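Local coordinates for trehalose synthase regulatory protein (Candida albicans, PDB 5HUS) that probably acts as a regulatory subunit of the trehalose synthase complex, its C-terminal domain having a trehalose-phosphatase-like fold of the HAD clan, at residues K12-C15 and K20-I23; S54-L59 and P90-I95; K203-V208 and Y260-S265; Y292-R295 and E299-C302. All coordinates share one frame; numbering follows the deposited sequence.

How the interactions relate
From the N terminus the four contacts follow one another in series, none nesting in or crossing another. Interaction 1 closes a four-residue loop between helix 8-15 and central strand 20-26. Interaction 2 closes 30 residues, joining helix 53-59 to the start of strand 93-96. Interaction 3 spans 51 residues and pairs helices 200-213 and 254-265, whereas interaction 4 is a short C-terminal turn from strand 292-294 into helix 297-304. Three pairs of them touch through side chains: L22 of interaction 1 packs on V208 of interaction 3, I95 of interaction 2 on A204 and V208, and L56 and L59 of interaction 2 on L301 of interaction 4. Together they tie helices to the mixed sheet.

Interaction 1: residues K12-C15 and K20-I23; sequences KDWC and KRLI
W14 and C15 of helix 8-15 make a buried helix-on-sheet contact with R21 and I23 of strand 20-26, which lies in the interior of the mixed sheet. The indole reaches the strand with its six-membered ring. The CG of W14 is anti to the backbone N (chi1 171°), which swings CH2 of W14 to 3.6 Å from CG1 of I23 and to 3.8 Å from CB of R21. The carbonyl O of L22 lies at the edge of the W14 indole, near its plane, 3.9 Å from CZ2. A weak hydrogen bond from NE1 to the carbonyl of V246 on the adjacent strand helps to fix the ring. R21 runs extended past the indole towards the helix, its guanidinium plane turned 67° from the ring. CB of C15 sits over the centre of one face of the R21 guanidinium, 4.0 Å above it, and SG of C15 is 3.9 Å from NH1 of R21. No hydrogen bond crosses the contact; R21 NH2 has a long, weak ion pair with D68. Neighbouring L22 points its side chain away from helix 8-15, to V208 and L209 of helix 200-213. Helices on both faces of a central parallel strand are characteristic of the three-layered, Rossmann-like core of the HAD clan.

Interaction 2: residues S54-L59 and P90-I95; sequences SGLVRL and PQIGLI
Q91, the first residue of 90-95 to meet the helix, brings its amide against V57. Its chain bends at chi2 (87°), and NE2 of Q91 comes to 3.7 Å from CG1 of V57, the two side chains running at about a right angle. This is a van der Waals approach of an amide nitrogen to a methyl, at the less deeply buried margin of the contact. I92 follows and supplies most of the hydrophobic closure. With CG1 anti to its own carbonyl carbon, the side chain reaches across and brings CD1 of I92 against two residues of the helix, 3.5 Å from CG2 of V57 and 3.9 Å from CD2 of L56. V57 therefore divides its branches, CG1 going to the glutamine and CG2 to the isoleucine. No hydrogen bond links the two segments, and their direct contact consists of van der Waals packing. From G93 onward the chain enters strand 93-96, where G93 and I95 bond through their backbones to strand 69-74. F86 of helix 79-86 packs on both L56 and I92, and L56 also touches L301 of helix 297-304. Helix 53-59 thus lies against two other helices beside the sheet, while I95 turns to A204 and V208 of helix 200-213.

Interaction 3: residues K203-V208 and Y260-S265; sequences KAIRLV and YEYVNS
Helices 200-213 and 254-265 come closest in these segments at I205 and V263, whose CA atoms are 8.8 Å apart. Both belong to the HAD-like alpha/beta core: helix 254-265 is the connection of a beta-alpha-beta crossover between the parallel neighbouring strands 243-250 and 272-278. Y262 carries the contact from its helix. Trans about its CA-CB bond (chi1 176°), the ring extends towards helix 200-213 and lies alongside I205, the two side chains pointing in opposing directions. CG2 of I205 meets the ring edge near its plane, 3.8 Å from CE2 of Y262. The phenol end passes on to R206, where OH of Y262 is 3.4 Å from CB and 3.7 Å from CG of the arginine. These are contacts with the aliphatic root of R206, whose chain bends at chi3 (66°) and carries the guanidinium away, its plane nearly perpendicular to the ring. There NH1 forms a salt bridge with D235 and NH2 bonds to the carbonyls of Q230 and F228, which probably balances the charge of this buried side chain. I205 and V263 both reach Y248 of strand 243-250. One turn after the tyrosine, S265 OG donates to the carbonyl O of Y262 over 2.7 Å, the donor tilted 22° from the carbonyl plane.

Interaction 4: residues Y292-R295 and E299-C302; sequences YGVR and ELLC
V294 and R295 meet E299 and L300 where the C-terminal beta-alpha unit turns from strand 292-294 of the mixed sheet into helix 297-304. V294 faces the helix and splits its two methyls between an apolar and a polar neighbour. CG2 of V294 packs 4.0 Å from CD1 of L300, the side chains at about a right angle, and CG1 of V294 approaches E299 OE1 at 4.1 Å. Its chi1 of -97° lies off the usual staggered positions, setting one branch towards each helix residue. L300 and V294 are buried, and V294 also packs on V276 and L278 of the adjoining strand 272-278 and on F6. The outer part of the contact is polar. The side chain of E299 is fully extended (chi1 -174°), and its carboxylate reaches back to the end of the strand. R295 N makes a weak hydrogen bond to E299 OE1, 3.4 Å long with an N-H...O angle of 156°. R295 N also donates to water 1 at 3.0 Å. That water also lies 2.4 Å from E299 OE1, a separation so short that its details are doubtful. The R295 guanidinium turns away and forms a salt bridge with E284 through NH2. A single backbone N-H is thus shared between a carboxylate and a water, which suggests that the glutamate adds only a weak polar tie to the turn, while V294 and L300 provide the buried, apolar part of the join.

Interaction 1: residues K12-C15 and K20-I23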
loop_
_atom_site.group_PDB
_atom_site.type_symbol
_atom_site.label_atom_id
_atom_site.label_comp_id
_atom_site.label_asym_id
_atom_site.label_seq_id
_atom_site.Cartn_x
_atom_site.Cartn_y
_atom_site.Cartn_z
ATOM N N LYS A 12 15.867 -8.705 14.261
ATOM C CA LYS A 12 16.296 -10.083 14.479
ATOM C C LYS A 12 15.436 -10.787 15.520
ATOM O O LYS A 12 15.209 -11.993 15.430
ATOM C CB LYS A 12 17.765 -10.132 14.905
ATOM C CG LYS A 12 18.741 -9.819 13.789
ATOM C CD LYS A 12 18.514 -10.729 12.595
ATOM C CE LYS A 12 19.577 -10.510 11.532
ATOM N NZ LYS A 12 19.407 -11.431 10.371
ATOM N N ASP A 13 14.969 -10.036 16.513
ATOM C CA ASP A 13 14.025 -10.573 17.488
ATOM C C ASP A 13 12.725 -10.969 16.798
ATOM O O ASP A 13 12.159 -12.027 17.067
ATOM C CB ASP A 13 13.746 -9.555 18.594
ATOM C CG ASP A 13 14.880 -9.461 19.597
ATOM O OD1 ASP A 13 15.710 -10.395 19.635
ATOM O OD2 ASP A 13 14.936 -8.461 20.343
ATOM N N TRP A 14 12.258 -10.106 15.904
ATOM C CA TRP A 14 11.058 -10.378 15.120
ATOM C C TRP A 14 11.244 -11.620 14.242
ATOM O O TRP A 14 10.319 -12.419 14.081
ATOM C CB TRP A 14 10.706 -9.149 14.266
ATOM C CG TRP A 14 9.624 -9.375 13.256
ATOM C CD1 TRP A 14 8.276 -9.265 13.456
ATOM C CD2 TRP A 14 9.796 -9.735 11.879
ATOM N NE1 TRP A 14 7.601 -9.543 12.292
ATOM C CE2 TRP A 14 8.511 -9.834 11.310
ATOM C CE3 TRP A 14 10.913 -9.991 11.074
ATOM C CZ2 TRP A 14 8.311 -10.176 9.974
ATOM C CZ3 TRP A 14 10.713 -10.327 9.747
ATOM C CH2 TRP A 14 9.417 -10.416 9.211
ATOM N N CYS A 15 12.445 -11.785 13.691
ATOM C CA CYS A 15 12.775 -12.952 12.870
ATOM C C CYS A 15 12.845 -14.248 13.666
ATOM O O CYS A 15 12.849 -15.338 13.091
ATOM C CB CYS A 15 14.122 -12.754 12.168
ATOM S SG CYS A 15 14.167 -11.530 10.869
ATOM N N LYS A 20 7.176 -19.117 8.308
ATOM C CA LYS A 20 7.385 -18.122 7.257
ATOM C C LYS A 20 7.335 -16.688 7.785
ATOM O O LYS A 20 6.658 -16.394 8.773
ATOM C CB LYS A 20 6.342 -18.293 6.149
ATOM C CG LYS A 20 6.413 -19.611 5.396
ATOM C CD LYS A 20 5.165 -19.785 4.534
ATOM C CE LYS A 20 5.213 -21.039 3.675
ATOM N NZ LYS A 20 3.967 -21.174 2.861
ATOM N N ARG A 21 8.048 -15.798 7.102
ATOM C CA ARG A 21 8.059 -14.379 7.441
ATOM C C ARG A 21 7.544 -13.572 6.257
ATOM O O ARG A 21 8.043 -13.722 5.144
ATOM C CB ARG A 21 9.469 -13.913 7.811
ATOM C CG ARG A 21 10.199 -14.834 8.788
ATOM C CD ARG A 21 11.685 -14.517 8.779
ATOM N NE ARG A 21 12.495 -15.528 9.453
ATOM C CZ ARG A 21 13.819 -15.589 9.365
ATOM N NH1 ARG A 21 14.474 -14.703 8.626
ATOM N NH2 ARG A 21 14.490 -16.537 10.007
ATOM N N LEU A 22 6.548 -12.724 6.506
ATOM C CA LEU A 22 5.936 -11.902 5.464
ATOM C C LEU A 22 6.269 -10.443 5.712
ATOM O O LEU A 22 6.016 -9.915 6.797
ATOM C CB LEU A 22 4.416 -12.099 5.428
ATOM C CG LEU A 22 3.657 -11.185 4.458
ATOM C CD1 LEU A 22 4.093 -11.438 3.023
ATOM C CD2 LEU A 22 2.163 -11.397 4.623
ATOM N N ILE A 23 6.862 -9.805 4.708
ATOM C CA ILE A 23 7.284 -8.419 4.826
ATOM C C ILE A 23 6.622 -7.599 3.739
ATOM O O ILE A 23 6.729 -7.927 2.561
ATOM C CB ILE A 23 8.817 -8.284 4.729
ATOM C CG1 ILE A 23 9.474 -9.020 5.908
ATOM C CG2 ILE A 23 9.223 -6.823 4.702
ATOM C CD1 ILE A 23 10.986 -9.111 5.838
#

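Interaction 2: residues S54-L59 and P90-I95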
loop_
_atom_site.group_PDB
_atom_site.type_symbol
_atom_site.label_atom_id
_atom_site.label_comp_id
_atom_site.label_asym_id
_atom_site.label_seq_id
_atom_site.Cartn_x
_atom_site.Cartn_y
_atom_site.Cartn_z
ATOM N N SER A 54 16.043 -1.412 -8.992
ATOM C CA SER A 54 17.311 -2.125 -8.867
ATOM C C SER A 54 17.967 -1.877 -7.511
ATOM O O SER A 54 18.567 -2.779 -6.938
ATOM C CB SER A 54 18.265 -1.720 -9.991
ATOM O OG SER A 54 18.486 -0.321 -9.988
ATOM N N GLY A 55 17.847 -0.654 -7.002
ATOM C CA GLY A 55 18.378 -0.310 -5.698
ATOM C C GLY A 55 17.689 -1.066 -4.578
ATOM O O GLY A 55 18.335 -1.551 -3.651
ATOM N N LEU A 56 16.368 -1.164 -4.671
ATOM C CA LEU A 56 15.564 -1.900 -3.702
ATOM C C LEU A 56 15.977 -3.364 -3.629
ATOM O O LEU A 56 16.168 -3.910 -2.545
ATOM C CB LEU A 56 14.078 -1.797 -4.061
ATOM C CG LEU A 56 13.122 -2.641 -3.221
ATOM C CD1 LEU A 56 13.175 -2.196 -1.765
ATOM C CD2 LEU A 56 11.702 -2.561 -3.770
ATOM N N VAL A 57 16.117 -3.992 -4.794
ATOM C CA VAL A 57 16.466 -5.405 -4.868
ATOM C C VAL A 57 17.885 -5.631 -4.361
ATOM O O VAL A 57 18.137 -6.550 -3.581
ATOM C CB VAL A 57 16.349 -5.945 -6.306
ATOM C CG1 VAL A 57 16.745 -7.412 -6.357
ATOM C CG2 VAL A 57 14.938 -5.756 -6.838
ATOM N N ARG A 58 18.807 -4.785 -4.812
ATOM C CA ARG A 58 20.202 -4.867 -4.381
ATOM C C ARG A 58 20.316 -4.744 -2.870
ATOM O O ARG A 58 20.963 -5.566 -2.217
ATOM C CB ARG A 58 21.040 -3.782 -5.062
ATOM C CG ARG A 58 22.476 -3.687 -4.558
ATOM C CD ARG A 58 23.312 -2.694 -5.373
ATOM N NE ARG A 58 22.870 -1.310 -5.215
ATOM C CZ ARG A 58 22.142 -0.649 -6.111
ATOM N NH1 ARG A 58 21.774 -1.239 -7.240
ATOM N NH2 ARG A 58 21.787 0.609 -5.881
ATOM N N LEU A 59 19.668 -3.728 -2.312
ATOM C CA LEU A 59 19.774 -3.462 -0.881
ATOM C C LEU A 59 19.070 -4.513 -0.027
ATOM O O LEU A 59 19.281 -4.565 1.181
ATOM C CB LEU A 59 19.224 -2.072 -0.558
ATOM C CG LEU A 59 20.130 -0.904 -0.957
ATOM C CD1 LEU A 59 19.472 0.419 -0.604
ATOM C CD2 LEU A 59 21.496 -1.022 -0.290
ATOM N N PRO A 90 11.649 -11.024 -10.353
ATOM C CA PRO A 90 10.472 -11.777 -9.917
ATOM C C PRO A 90 10.507 -12.150 -8.434
ATOM O O PRO A 90 9.496 -12.649 -7.937
ATOM C CB PRO A 90 10.517 -13.030 -10.798
ATOM C CG PRO A 90 11.962 -13.210 -11.102
ATOM C CD PRO A 90 12.508 -11.816 -11.253
ATOM N N GLN A 91 11.624 -11.911 -7.741
ATOM C CA GLN A 91 11.723 -12.250 -6.316
ATOM C C GLN A 91 10.804 -11.399 -5.452
ATOM O O GLN A 91 10.498 -11.767 -4.322
ATOM C CB GLN A 91 13.150 -12.083 -5.780
ATOM C CG GLN A 91 14.274 -12.555 -6.673
ATOM C CD GLN A 91 14.711 -11.481 -7.636
ATOM O OE1 GLN A 91 14.048 -11.241 -8.627
ATOM N NE2 GLN A 91 15.830 -10.825 -7.344
ATOM N N ILE A 92 10.406 -10.244 -5.975
ATOM C CA ILE A 92 9.608 -9.279 -5.227
ATOM C C ILE A 92 8.120 -9.393 -5.571
ATOM O O ILE A 92 7.729 -9.259 -6.732
ATOM C CB ILE A 92 10.075 -7.829 -5.513
ATOM C CG1 ILE A 92 11.561 -7.659 -5.167
ATOM C CG2 ILE A 92 9.222 -6.816 -4.759
ATOM C CD1 ILE A 92 11.975 -6.222 -5.002
ATOM N N GLY A 93 7.289 -9.637 -4.565
ATOM C CA GLY A 93 5.854 -9.621 -4.777
ATOM C C GLY A 93 5.383 -8.196 -5.004
ATOM O O GLY A 93 5.985 -7.239 -4.499
ATOM N N LEU A 94 4.316 -8.045 -5.782
ATOM C CA LEU A 94 3.811 -6.721 -6.111
ATOM C C LEU A 94 2.352 -6.543 -5.740
ATOM O O LEU A 94 1.512 -7.416 -5.999
ATOM C CB LEU A 94 3.990 -6.440 -7.610
ATOM C CG LEU A 94 5.428 -6.555 -8.140
ATOM C CD1 LEU A 94 5.447 -6.539 -9.671
ATOM C CD2 LEU A 94 6.318 -5.458 -7.578
ATOM N N ILE A 95 2.048 -5.397 -5.142
ATOM C CA ILE A 95 0.666 -5.002 -4.898
ATOM C C ILE A 95 0.479 -3.634 -5.556
ATOM O O ILE A 95 1.122 -2.663 -5.159
ATOM C CB ILE A 95 0.336 -4.946 -3.395
ATOM C CG1 ILE A 95 0.664 -6.280 -2.722
ATOM C CG2 ILE A 95 -1.137 -4.648 -3.196
ATOM C CD1 ILE A 95 0.644 -6.212 -1.203
#

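Interaction 3: residues K203-V208 and Y260-S265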
loop_
_atom_site.group_PDB
_atom_site.type_symbol
_atom_site.label_atom_id
_atom_site.label_comp_id
_atom_site.label_asym_id
_atom_site.label_seq_id
_atom_site.Cartn_x
_atom_site.Cartn_y
_atom_site.Cartn_z
ATOM N N LYS A 203 -7.398 -5.252 2.524
ATOM C CA LYS A 203 -7.863 -6.481 1.891
ATOM C C LYS A 203 -6.745 -7.158 1.101
ATOM O O LYS A 203 -6.668 -8.387 1.065
ATOM C CB LYS A 203 -9.069 -6.194 0.992
ATOM C CG LYS A 203 -10.278 -5.711 1.783
ATOM C CD LYS A 203 -11.525 -5.585 0.925
ATOM C CE LYS A 203 -12.706 -5.121 1.764
ATOM N NZ LYS A 203 -13.966 -5.014 0.958
ATOM N N ALA A 204 -5.870 -6.364 0.486
ATOM C CA ALA A 204 -4.742 -6.928 -0.247
ATOM C C ALA A 204 -3.732 -7.574 0.697
ATOM O O ALA A 204 -3.212 -8.649 0.415
ATOM C CB ALA A 204 -4.062 -5.858 -1.099
ATOM N N ILE A 205 -3.456 -6.914 1.816
ATOM C CA ILE A 205 -2.540 -7.465 2.800
ATOM C C ILE A 205 -3.104 -8.783 3.330
ATOM O O ILE A 205 -2.395 -9.781 3.424
ATOM C CB ILE A 205 -2.284 -6.478 3.957
ATOM C CG1 ILE A 205 -1.444 -5.297 3.447
ATOM C CG2 ILE A 205 -1.564 -7.196 5.125
ATOM C CD1 ILE A 205 -1.279 -4.168 4.440
ATOM N N ARG A 206 -4.400 -8.791 3.626
ATOM C CA ARG A 206 -5.055 -10.002 4.110
ATOM C C ARG A 206 -4.975 -11.120 3.076
ATOM O O ARG A 206 -4.751 -12.272 3.426
ATOM C CB ARG A 206 -6.516 -9.719 4.469
ATOM C CG ARG A 206 -7.292 -10.969 4.870
ATOM C CD ARG A 206 -8.719 -10.634 5.292
ATOM N NE ARG A 206 -9.527 -10.117 4.194
ATOM C CZ ARG A 206 -10.791 -9.723 4.318
ATOM N NH1 ARG A 206 -11.396 -9.789 5.497
ATOM N NH2 ARG A 206 -11.449 -9.260 3.261
ATOM N N LEU A 207 -5.139 -10.773 1.804
ATOM C CA LEU A 207 -5.055 -11.756 0.725
ATOM C C LEU A 207 -3.651 -12.356 0.613
ATOM O O LEU A 207 -3.487 -13.576 0.533
ATOM C CB LEU A 207 -5.475 -11.112 -0.608
ATOM C CG LEU A 207 -5.485 -11.964 -1.885
ATOM C CD1 LEU A 207 -6.470 -11.378 -2.885
ATOM C CD2 LEU A 207 -4.103 -12.064 -2.541
ATOM N N VAL A 208 -2.638 -11.497 0.584
ATOM C CA VAL A 208 -1.259 -11.969 0.500
ATOM C C VAL A 208 -0.907 -12.820 1.717
ATOM O O VAL A 208 -0.337 -13.903 1.581
ATOM C CB VAL A 208 -0.279 -10.787 0.363
ATOM C CG1 VAL A 208 1.160 -11.265 0.467
ATOM C CG2 VAL A 208 -0.519 -10.071 -0.969
ATOM N N TYR A 260 -0.980 0.054 9.637
ATOM C CA TYR A 260 -0.272 -0.185 10.902
ATOM C C TYR A 260 -1.215 -0.808 11.920
ATOM O O TYR A 260 -0.886 -1.796 12.570
ATOM C CB TYR A 260 0.312 1.107 11.492
ATOM C CG TYR A 260 1.396 1.751 10.672
ATOM C CD1 TYR A 260 2.408 0.997 10.094
ATOM C CD2 TYR A 260 1.401 3.123 10.468
ATOM C CE1 TYR A 260 3.406 1.604 9.338
ATOM C CE2 TYR A 260 2.380 3.732 9.714
ATOM C CZ TYR A 260 3.374 2.973 9.150
ATOM O OH TYR A 260 4.337 3.597 8.398
ATOM N N GLU A 261 -2.388 -0.211 12.062
ATOM C CA GLU A 261 -3.366 -0.710 13.021
ATOM C C GLU A 261 -3.775 -2.147 12.706
ATOM O O GLU A 261 -3.922 -2.969 13.615
ATOM C CB GLU A 261 -4.585 0.211 13.050
ATOM C CG GLU A 261 -4.287 1.586 13.628
ATOM C CD GLU A 261 -5.474 2.527 13.544
ATOM O OE1 GLU A 261 -6.596 2.046 13.306
ATOM O OE2 GLU A 261 -5.282 3.751 13.712
ATOM N N TYR A 262 -3.934 -2.459 11.422
ATOM C CA TYR A 262 -4.297 -3.817 11.018
ATOM C C TYR A 262 -3.190 -4.825 11.322
ATOM O O TYR A 262 -3.446 -5.886 11.896
ATOM C CB TYR A 262 -4.650 -3.868 9.523
ATOM C CG TYR A 262 -4.935 -5.274 9.026
ATOM C CD1 TYR A 262 -5.865 -6.086 9.669
ATOM C CD2 TYR A 262 -4.274 -5.793 7.921
ATOM C CE1 TYR A 262 -6.123 -7.375 9.226
ATOM C CE2 TYR A 262 -4.527 -7.076 7.466
ATOM C CZ TYR A 262 -5.452 -7.867 8.124
ATOM O OH TYR A 262 -5.711 -9.143 7.675
ATOM N N VAL A 263 -1.957 -4.500 10.936
ATOM C CA VAL A 263 -0.846 -5.407 11.177
ATOM C C VAL A 263 -0.597 -5.552 12.677
ATOM O O VAL A 263 -0.292 -6.644 13.147
ATOM C CB VAL A 263 0.432 -4.937 10.450
ATOM C CG1 VAL A 263 1.625 -5.784 10.854
ATOM C CG2 VAL A 263 0.206 -5.018 8.947
ATOM N N ASN A 264 -0.756 -4.463 13.428
ATOM C CA ASN A 264 -0.639 -4.526 14.891
ATOM C C ASN A 264 -1.648 -5.496 15.490
ATOM O O ASN A 264 -1.331 -6.253 16.410
ATOM C CB ASN A 264 -0.829 -3.144 15.522
ATOM C CG ASN A 264 0.395 -2.262 15.373
ATOM O OD1 ASN A 264 1.468 -2.732 15.011
ATOM N ND2 ASN A 264 0.236 -0.977 15.664
ATOM N N SER A 265 -2.859 -5.475 14.947
ATOM C CA SER A 265 -3.946 -6.308 15.449
ATOM C C SER A 265 -3.742 -7.788 15.122
ATOM O O SER A 265 -4.346 -8.649 15.753
ATOM C CB SER A 265 -5.285 -5.825 14.889
ATOM O OG SER A 265 -5.492 -6.252 13.551
#

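Interaction 4: residues Y292-R295 and E299-C302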
loop_
_atom_site.group_PDB
_atom_site.type_symbol
_atom_site.label_atom_id
_atom_site.label_comp_id
_atom_site.label_asym_id
_atom_site.label_seq_id
_atom_site.Cartn_x
_atom_site.Cartn_y
_atom_site.Cartn_z
ATOM N N TYR A 292 7.685 1.381 15.604
ATOM C CA TYR A 292 9.065 1.816 15.389
ATOM C C TYR A 292 9.176 2.916 14.342
ATOM O O TYR A 292 8.289 3.079 13.504
ATOM C CB TYR A 292 9.928 0.631 14.956
ATOM C CG TYR A 292 10.076 -0.463 15.984
ATOM C CD1 TYR A 292 11.147 -0.469 16.870
ATOM C CD2 TYR A 292 9.159 -1.504 16.057
ATOM C CE1 TYR A 292 11.292 -1.476 17.811
ATOM C CE2 TYR A 292 9.293 -2.512 16.992
ATOM C CZ TYR A 292 10.362 -2.495 17.866
ATOM O OH TYR A 292 10.500 -3.504 18.799
ATOM N N GLY A 293 10.279 3.659 14.380
ATOM C CA GLY A 293 10.557 4.655 13.354
ATOM C C GLY A 293 11.966 4.548 12.784
ATOM O O GLY A 293 12.903 4.195 13.502
ATOM N N VAL A 294 12.108 4.831 11.489
ATOM C CA VAL A 294 13.416 4.952 10.836
ATOM C C VAL A 294 13.504 6.283 10.110
ATOM O O VAL A 294 12.511 6.768 9.575
ATOM C CB VAL A 294 13.689 3.834 9.804
ATOM C CG1 VAL A 294 14.514 2.714 10.412
ATOM C CG2 VAL A 294 12.394 3.327 9.189
ATOM N N ARG A 295 14.697 6.866 10.055
ATOM C CA ARG A 295 14.825 8.208 9.500
ATOM C C ARG A 295 15.179 8.235 8.016
ATOM O O ARG A 295 15.173 9.299 7.398
ATOM C CB ARG A 295 15.855 9.003 10.304
ATOM C CG ARG A 295 15.428 9.172 11.745
ATOM C CD ARG A 295 16.095 10.344 12.435
ATOM N NE ARG A 295 15.330 10.737 13.615
ATOM C CZ ARG A 295 14.529 11.798 13.668
ATOM N NH1 ARG A 295 14.403 12.592 12.613
ATOM N NH2 ARG A 295 13.862 12.071 14.782
ATOM N N GLU A 299 18.522 3.186 5.670
ATOM C CA GLU A 299 18.633 2.629 7.006
ATOM C C GLU A 299 17.629 1.499 7.196
ATOM O O GLU A 299 17.953 0.454 7.768
ATOM C CB GLU A 299 18.420 3.707 8.068
ATOM C CG GLU A 299 18.673 3.196 9.482
ATOM C CD GLU A 299 18.386 4.235 10.539
ATOM O OE1 GLU A 299 17.724 5.247 10.218
ATOM O OE2 GLU A 299 18.824 4.039 11.694
ATOM N N LEU A 300 16.412 1.716 6.706
ATOM C CA LEU A 300 15.370 0.699 6.768
ATOM C C LEU A 300 15.812 -0.577 6.061
ATOM O O LEU A 300 15.737 -1.662 6.629
ATOM C CB LEU A 300 14.076 1.221 6.142
ATOM C CG LEU A 300 12.940 0.210 5.979
ATOM C CD1 LEU A 300 12.408 -0.217 7.333
ATOM C CD2 LEU A 300 11.822 0.795 5.120
ATOM N N LEU A 301 16.276 -0.438 4.822
ATOM C CA LEU A 301 16.625 -1.603 4.015
ATOM C C LEU A 301 17.868 -2.316 4.559
ATOM O O LEU A 301 17.970 -3.541 4.490
ATOM C CB LEU A 301 16.829 -1.200 2.551
ATOM C CG LEU A 301 15.595 -0.600 1.867
ATOM C CD1 LEU A 301 15.853 -0.291 0.397
ATOM C CD2 LEU A 301 14.396 -1.525 2.019
ATOM N N CYS A 302 18.803 -1.554 5.114
ATOM C CA CYS A 302 20.010 -2.152 5.677
ATOM C C CYS A 302 19.682 -3.032 6.881
ATOM O O CYS A 302 20.271 -4.098 7.066
ATOM C CB CYS A 302 21.015 -1.067 6.061
ATOM S SG CYS A 302 21.905 -0.388 4.638
HETATM O O HOH W 1 16.586 5.988 12.229
#